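Local coordinates for protein tylactone synthase starter module and modules 1 & 2 (Streptomyces fradiae, PDB 2Z5L) that probably reduces the beta-keto group of a polyketide intermediate to a hydroxyl of defined chirality, as the first ketoreductase of the tylosin polyketide synthase, at residues A[157-168]-A[406-417]. Residues are numbered along the deposited sequence; the frame is centred on the assembly and turned at random.
Sequences TPQDAGAQLWGF and AANAALDALAER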
ATOM      1  N   THR A 157      13.923  -7.148  -3.446  1.00 50.69           N
ATOM      2  CA  THR A 157      13.051  -6.542  -2.460  1.00 48.56           C
ATOM      3  C   THR A 157      12.273  -5.409  -3.114  1.00 47.96           C
ATOM      4  O   THR A 157      12.686  -4.875  -4.150  1.00 48.53           O
ATOM      5  CB  THR A 157      13.872  -5.983  -1.292  1.00 47.86           C
ATOM      6  OG1 THR A 157      14.719  -4.932  -1.772  1.00 45.97           O
ATOM      7  CG2 THR A 157      14.736  -7.082  -0.686  1.00 46.15           C
ATOM      8  N   PRO A 158      11.125  -5.040  -2.526  1.00 46.28           N
ATOM      9  CA  PRO A 158      10.277  -3.963  -3.048  1.00 43.88           C
ATOM     10  C   PRO A 158      10.812  -2.583  -2.681  1.00 43.46           C
ATOM     11  O   PRO A 158      11.016  -2.285  -1.508  1.00 43.34           O
ATOM     12  CB  PRO A 158       8.931  -4.249  -2.395  1.00 45.57           C
ATOM     13  CG  PRO A 158       9.343  -4.810  -1.051  1.00 45.55           C
ATOM     14  CD  PRO A 158      10.468  -5.744  -1.406  1.00 44.48           C
ATOM     15  N   GLN A 159      11.044  -1.736  -3.678  1.00 42.49           N
ATOM     16  CA  GLN A 159      11.544  -0.395  -3.395  1.00 43.00           C
ATOM     17  C   GLN A 159      10.318   0.524  -3.217  1.00 40.96           C
ATOM     18  O   GLN A 159       9.291   0.339  -3.870  1.00 38.33           O
ATOM     19  CB  GLN A 159      12.454   0.080  -4.537  1.00 45.09           C
ATOM     20  CG  GLN A 159      13.440   1.185  -4.143  1.00 51.44           C
ATOM     21  CD  GLN A 159      14.657   0.681  -3.343  1.00 53.38           C
ATOM     22  OE1 GLN A 159      14.535  -0.144  -2.431  1.00 54.88           O
ATOM     23  NE2 GLN A 159      15.833   1.196  -3.683  1.00 55.38           N
ATOM     24  N   ASP A 160      10.435   1.503  -2.324  1.00 38.12           N
ATOM     25  CA  ASP A 160       9.336   2.421  -2.005  1.00 38.18           C
ATOM     26  C   ASP A 160       8.543   3.024  -3.173  1.00 37.66           C
ATOM     27  O   ASP A 160       7.361   2.711  -3.369  1.00 38.49           O
ATOM     28  CB  ASP A 160       9.858   3.548  -1.106  1.00 37.12           C
ATOM     29  CG  ASP A 160       8.732   4.367  -0.487  1.00 37.40           C
ATOM     30  OD1 ASP A 160       8.497   5.509  -0.937  1.00 31.21           O
ATOM     31  OD2 ASP A 160       8.079   3.846   0.439  1.00 38.54           O
ATOM     32  N   ALA A 161       9.193   3.891  -3.940  1.00 36.55           N
ATOM     33  CA  ALA A 161       8.559   4.543  -5.082  1.00 36.14           C
ATOM     34  C   ALA A 161       7.669   3.594  -5.890  1.00 35.52           C
ATOM     35  O   ALA A 161       6.492   3.881  -6.121  1.00 36.52           O
ATOM     36  CB  ALA A 161       9.631   5.174  -5.983  1.00 36.34           C
ATOM     37  N   GLY A 162       8.210   2.457  -6.313  1.00 34.40           N
ATOM     38  CA  GLY A 162       7.407   1.521  -7.086  1.00 31.11           C
ATOM     39  C   GLY A 162       6.252   0.888  -6.328  1.00 30.82           C
ATOM     40  O   GLY A 162       5.171   0.691  -6.890  1.00 30.88           O
ATOM     41  N   ALA A 163       6.471   0.544  -5.060  1.00 29.58           N
ATOM     42  CA  ALA A 163       5.417  -0.075  -4.251  1.00 29.50           C
ATOM     43  C   ALA A 163       4.218   0.856  -4.084  1.00 29.65           C
ATOM     44  O   ALA A 163       3.073   0.409  -4.071  1.00 29.72           O
ATOM     45  CB  ALA A 163       5.973  -0.470  -2.876  1.00 30.26           C
ATOM     46  N   GLN A 164       4.491   2.150  -3.949  1.00 28.89           N
ATOM     47  CA  GLN A 164       3.436   3.149  -3.786  1.00 29.52           C
ATOM     48  C   GLN A 164       2.493   3.199  -4.985  1.00 29.81           C
ATOM     49  O   GLN A 164       1.268   3.249  -4.825  1.00 29.81           O
ATOM     50  CB  GLN A 164       4.045   4.533  -3.583  1.00 27.07           C
ATOM     51  CG  GLN A 164       4.592   4.796  -2.191  1.00 26.95           C
ATOM     52  CD  GLN A 164       4.865   6.280  -1.974  1.00 29.32           C
ATOM     53  OE1 GLN A 164       4.009   7.112  -2.263  1.00 28.11           O
ATOM     54  NE2 GLN A 164       6.055   6.618  -1.468  1.00 29.97           N
ATOM     55  N   LEU A 165       3.083   3.193  -6.181  1.00 28.60           N
ATOM     56  CA  LEU A 165       2.340   3.251  -7.440  1.00 28.04           C
ATOM     57  C   LEU A 165       1.421   2.042  -7.614  1.00 28.05           C
ATOM     58  O   LEU A 165       0.302   2.158  -8.118  1.00 25.66           O
ATOM     59  CB  LEU A 165       3.316   3.326  -8.630  1.00 28.42           C
ATOM     60  CG  LEU A 165       3.281   4.538  -9.565  1.00 30.36           C
ATOM     61  CD1 LEU A 165       4.062   4.195 -10.832  1.00 27.13           C
ATOM     62  CD2 LEU A 165       1.846   4.894  -9.924  1.00 26.99           C
ATOM     63  N   TRP A 166       1.900   0.863  -7.232  1.00 28.79           N
ATOM     64  CA  TRP A 166       1.053  -0.316  -7.362  1.00 29.68           C
ATOM     65  C   TRP A 166      -0.135  -0.138  -6.437  1.00 30.70           C
ATOM     66  O   TRP A 166      -1.261  -0.472  -6.800  1.00 29.74           O
ATOM     67  CB  TRP A 166       1.832  -1.580  -7.019  1.00 32.41           C
ATOM     68  CG  TRP A 166       2.646  -2.072  -8.172  1.00 34.84           C
ATOM     69  CD1 TRP A 166       3.714  -1.443  -8.767  1.00 35.83           C
ATOM     70  CD2 TRP A 166       2.444  -3.286  -8.892  1.00 35.23           C
ATOM     71  NE1 TRP A 166       4.185  -2.199  -9.814  1.00 33.98           N
ATOM     72  CE2 TRP A 166       3.422  -3.334  -9.914  1.00 35.82           C
ATOM     73  CE3 TRP A 166       1.528  -4.344  -8.778  1.00 34.69           C
ATOM     74  CZ2 TRP A 166       3.510  -4.394 -10.813  1.00 34.67           C
ATOM     75  CZ3 TRP A 166       1.616  -5.400  -9.675  1.00 34.98           C
ATOM     76  CH2 TRP A 166       2.603  -5.416 -10.681  1.00 36.52           C
ATOM     77  N   GLY A 167       0.119   0.428  -5.254  1.00 30.08           N
ATOM     78  CA  GLY A 167      -0.957   0.656  -4.315  1.00 27.79           C
ATOM     79  C   GLY A 167      -2.010   1.564  -4.915  1.00 26.27           C
ATOM     80  O   GLY A 167      -3.199   1.258  -4.902  1.00 24.72           O
ATOM     81  N   PHE A 168      -1.561   2.684  -5.461  1.00 27.35           N
ATOM     82  CA  PHE A 168      -2.453   3.651  -6.082  1.00 26.81           C
ATOM     83  C   PHE A 168      -3.107   3.079  -7.327  1.00 26.14           C
ATOM     84  O   PHE A 168      -4.273   3.357  -7.618  1.00 25.90           O
ATOM     85  CB  PHE A 168      -1.662   4.883  -6.496  1.00 24.41           C
ATOM     86  CG  PHE A 168      -2.464   5.863  -7.277  1.00 22.25           C
ATOM     87  CD1 PHE A 168      -3.373   6.698  -6.632  1.00 24.59           C
ATOM     88  CD2 PHE A 168      -2.351   5.927  -8.656  1.00 23.47           C
ATOM     89  CE1 PHE A 168      -4.162   7.583  -7.346  1.00 20.35           C
ATOM     90  CE2 PHE A 168      -3.135   6.808  -9.377  1.00 25.72           C
ATOM     91  CZ  PHE A 168      -4.049   7.643  -8.723  1.00 22.84           C
ATOM     92  N   ALA A 406      -1.464   4.237  -1.373  1.00 21.97           N
ATOM     93  CA  ALA A 406      -0.059   4.410  -1.706  1.00 21.63           C
ATOM     94  C   ALA A 406       0.737   4.320  -0.404  1.00 22.40           C
ATOM     95  O   ALA A 406       1.703   3.561  -0.310  1.00 23.67           O
ATOM     96  CB  ALA A 406       0.177   5.757  -2.392  1.00 24.62           C
ATOM     97  N   ALA A 407       0.289   5.056   0.611  1.00 21.28           N
ATOM     98  CA  ALA A 407       0.973   5.097   1.903  1.00 19.17           C
ATOM     99  C   ALA A 407       1.085   3.735   2.590  1.00 21.07           C
ATOM    100  O   ALA A 407       2.150   3.355   3.079  1.00 16.84           O
ATOM    101  CB  ALA A 407       0.275   6.088   2.828  1.00 20.51           C
ATOM    102  N   ASN A 408      -0.023   3.008   2.647  1.00 18.57           N
ATOM    103  CA  ASN A 408      -0.016   1.700   3.267  1.00 19.92           C
ATOM    104  C   ASN A 408       0.844   0.738   2.437  1.00 20.67           C
ATOM    105  O   ASN A 408       1.618  -0.047   2.999  1.00 22.74           O
ATOM    106  CB  ASN A 408      -1.456   1.221   3.475  1.00 20.47           C
ATOM    107  CG  ASN A 408      -2.108   1.917   4.658  1.00 22.28           C
ATOM    108  OD1 ASN A 408      -1.742   1.664   5.808  1.00 27.95           O
ATOM    109  ND2 ASN A 408      -3.050   2.810   4.385  1.00 25.42           N
ATOM    110  N   ALA A 409       0.760   0.823   1.112  1.00 21.62           N
ATOM    111  CA  ALA A 409       1.598  -0.026   0.269  1.00 24.33           C
ATOM    112  C   ALA A 409       3.073   0.189   0.679  1.00 25.15           C
ATOM    113  O   ALA A 409       3.847  -0.765   0.744  1.00 26.34           O
ATOM    114  CB  ALA A 409       1.391   0.324  -1.213  1.00 24.62           C
ATOM    115  N   ALA A 410       3.457   1.433   0.976  1.00 24.30           N
ATOM    116  CA  ALA A 410       4.835   1.725   1.381  1.00 23.20           C
ATOM    117  C   ALA A 410       5.253   1.142   2.730  1.00 24.66           C
ATOM    118  O   ALA A 410       6.437   0.842   2.948  1.00 26.89           O
ATOM    119  CB  ALA A 410       5.095   3.235   1.385  1.00 21.70           C
ATOM    120  N   LEU A 411       4.314   1.028   3.661  1.00 23.62           N
ATOM    121  CA  LEU A 411       4.633   0.458   4.956  1.00 26.32           C
ATOM    122  C   LEU A 411       5.032  -0.996   4.737  1.00 26.91           C
ATOM    123  O   LEU A 411       5.986  -1.482   5.336  1.00 30.88           O
ATOM    124  CB  LEU A 411       3.424   0.518   5.905  1.00 26.69           C
ATOM    125  CG  LEU A 411       3.049   1.892   6.485  1.00 25.32           C
ATOM    126  CD1 LEU A 411       1.821   1.773   7.377  1.00 20.95           C
ATOM    127  CD2 LEU A 411       4.233   2.450   7.272  1.00 20.17           C
ATOM    128  N   ASP A 412       4.296  -1.684   3.869  1.00 28.21           N
ATOM    129  CA  ASP A 412       4.571  -3.089   3.567  1.00 29.99           C
ATOM    130  C   ASP A 412       5.963  -3.300   2.958  1.00 30.85           C
ATOM    131  O   ASP A 412       6.702  -4.194   3.386  1.00 31.76           O
ATOM    132  CB  ASP A 412       3.496  -3.659   2.629  1.00 29.38           C
ATOM    133  CG  ASP A 412       2.076  -3.468   3.170  1.00 32.80           C
ATOM    134  OD1 ASP A 412       1.910  -3.271   4.396  1.00 33.63           O
ATOM    135  OD2 ASP A 412       1.121  -3.530   2.375  1.00 33.37           O
ATOM    136  N   ALA A 413       6.327  -2.477   1.978  1.00 30.07           N
ATOM    137  CA  ALA A 413       7.632  -2.606   1.327  1.00 30.89           C
ATOM    138  C   ALA A 413       8.761  -2.427   2.339  1.00 31.29           C
ATOM    139  O   ALA A 413       9.783  -3.110   2.271  1.00 33.56           O
ATOM    140  CB  ALA A 413       7.764  -1.578   0.199  1.00 26.88           C
ATOM    141  N   LEU A 414       8.569  -1.485   3.262  1.00 32.79           N
ATOM    142  CA  LEU A 414       9.545  -1.207   4.300  1.00 32.65           C
ATOM    143  C   LEU A 414       9.729  -2.454   5.157  1.00 33.39           C
ATOM    144  O   LEU A 414      10.847  -2.774   5.569  1.00 33.23           O
ATOM    145  CB  LEU A 414       9.084  -0.039   5.172  1.00 33.12           C
ATOM    146  CG  LEU A 414       9.930   0.262   6.422  1.00 35.09           C
ATOM    147  CD1 LEU A 414      11.301   0.783   6.023  1.00 34.07           C
ATOM    148  CD2 LEU A 414       9.211   1.306   7.283  1.00 35.84           C
ATOM    149  N   ALA A 415       8.636  -3.169   5.405  1.00 32.19           N
ATOM    150  CA  ALA A 415       8.694  -4.387   6.198  1.00 33.77           C
ATOM    151  C   ALA A 415       9.584  -5.388   5.473  1.00 35.05           C
ATOM    152  O   ALA A 415      10.520  -5.941   6.056  1.00 34.98           O
ATOM    153  CB  ALA A 415       7.290  -4.966   6.379  1.00 33.19           C
ATOM    154  N   GLU A 416       9.286  -5.603   4.191  1.00 35.80           N
ATOM    155  CA  GLU A 416      10.047  -6.532   3.352  1.00 37.59           C
ATOM    156  C   GLU A 416      11.520  -6.155   3.312  1.00 37.55           C
ATOM    157  O   GLU A 416      12.386  -6.996   3.545  1.00 37.54           O
ATOM    158  CB  GLU A 416       9.497  -6.562   1.915  1.00 38.66           C
ATOM    159  CG  GLU A 416       8.029  -6.956   1.816  1.00 41.24           C
ATOM    160  CD  GLU A 416       7.615  -7.384   0.410  1.00 42.99           C
ATOM    161  OE1 GLU A 416       8.065  -8.450  -0.055  1.00 45.61           O
ATOM    162  OE2 GLU A 416       6.834  -6.658  -0.232  1.00 42.69           O
ATOM    163  N   ARG A 417      11.805  -4.891   3.021  1.00 35.93           N
ATOM    164  CA  ARG A 417      13.187  -4.470   2.963  1.00 37.33           C
ATOM    165  C   ARG A 417      13.909  -4.653   4.291  1.00 38.16           C
ATOM    166  O   ARG A 417      15.099  -4.985   4.319  1.00 40.98           O
ATOM    167  CB  ARG A 417      13.296  -3.017   2.508  1.00 35.55           C
ATOM    168  CG  ARG A 417      12.850  -2.797   1.069  1.00 33.23           C
ATOM    169  CD  ARG A 417      13.344  -1.462   0.560  1.00 32.55           C
ATOM    170  NE  ARG A 417      12.937  -0.353   1.422  1.00 31.56           N
ATOM    171  CZ  ARG A 417      11.710   0.169   1.444  1.00 29.91           C
ATOM    172  NH1 ARG A 417      10.766  -0.318   0.650  1.00 26.17           N
ATOM    173  NH2 ARG A 417      11.429   1.189   2.243  1.00 30.12           N
TER
HETATM  174  O   HOH W   1       8.596   1.331   1.288  1.00 30.75           O
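Arg417 reaches back from helix 406-417 to the turn that leads into helix 160-168, touching Pro158 and its neighbours. Outward from CB, its CG packs 3.2 Å from Pro158 O and also meets OG1 of Thr157, which crosses it at about a right angle. CD keeps close to the same carbonyl and passes 3.5 Å from Gln159 OE1, whose amide stands almost perpendicular to the guanidinium. A bend at chi3 turns NE back, 4.0 Å from Pro158 O, and the twist about CD-NE brings the guanidinium round. The Arg417 NH1 to Pro158 O hydrogen bond is 2.9 Å long and fairly straight, at 163°, with the oxygen in the guanidinium plane, while CA of Leu414 lies toward the rim of one face. NH1 also donates to a water, which in turn donates to Asp160 OD2 and Ala410 O and so ties both helices together. NH2 forms a long, weak ion pair with Glu371.

Asp160 holds its carboxylate near Ala410 with CG anti to the backbone N (chi1 -168°). Its OD1 takes a 2.7 Å hydrogen bond from Gln164 NE2, from the syn side but well out of the carboxylate plane. Beside Arg417, the Pro158 ring lies on the side chain of Glu416 and touches Ala413.

Farther along, small residues let the helices approach to 7.3 Å between axes, crossing at 136°. CB of Ala163 meets CB of Ala413 at 3.7 Å, CB of Ala409 sits over Gly167 CA, and Ala406 CA makes a CH...O contact with Gln164 O. The contact packs a helix of the N-terminal, probably structural, subdomain against helix 402-419 of the catalytic, Rossmann-type subdomain. With one arginine serving both a carbonyl and a water shared with an aspartate, the polar end is fixed in direction, and the nearby guanidinium probably helps Asp160 stay ionised.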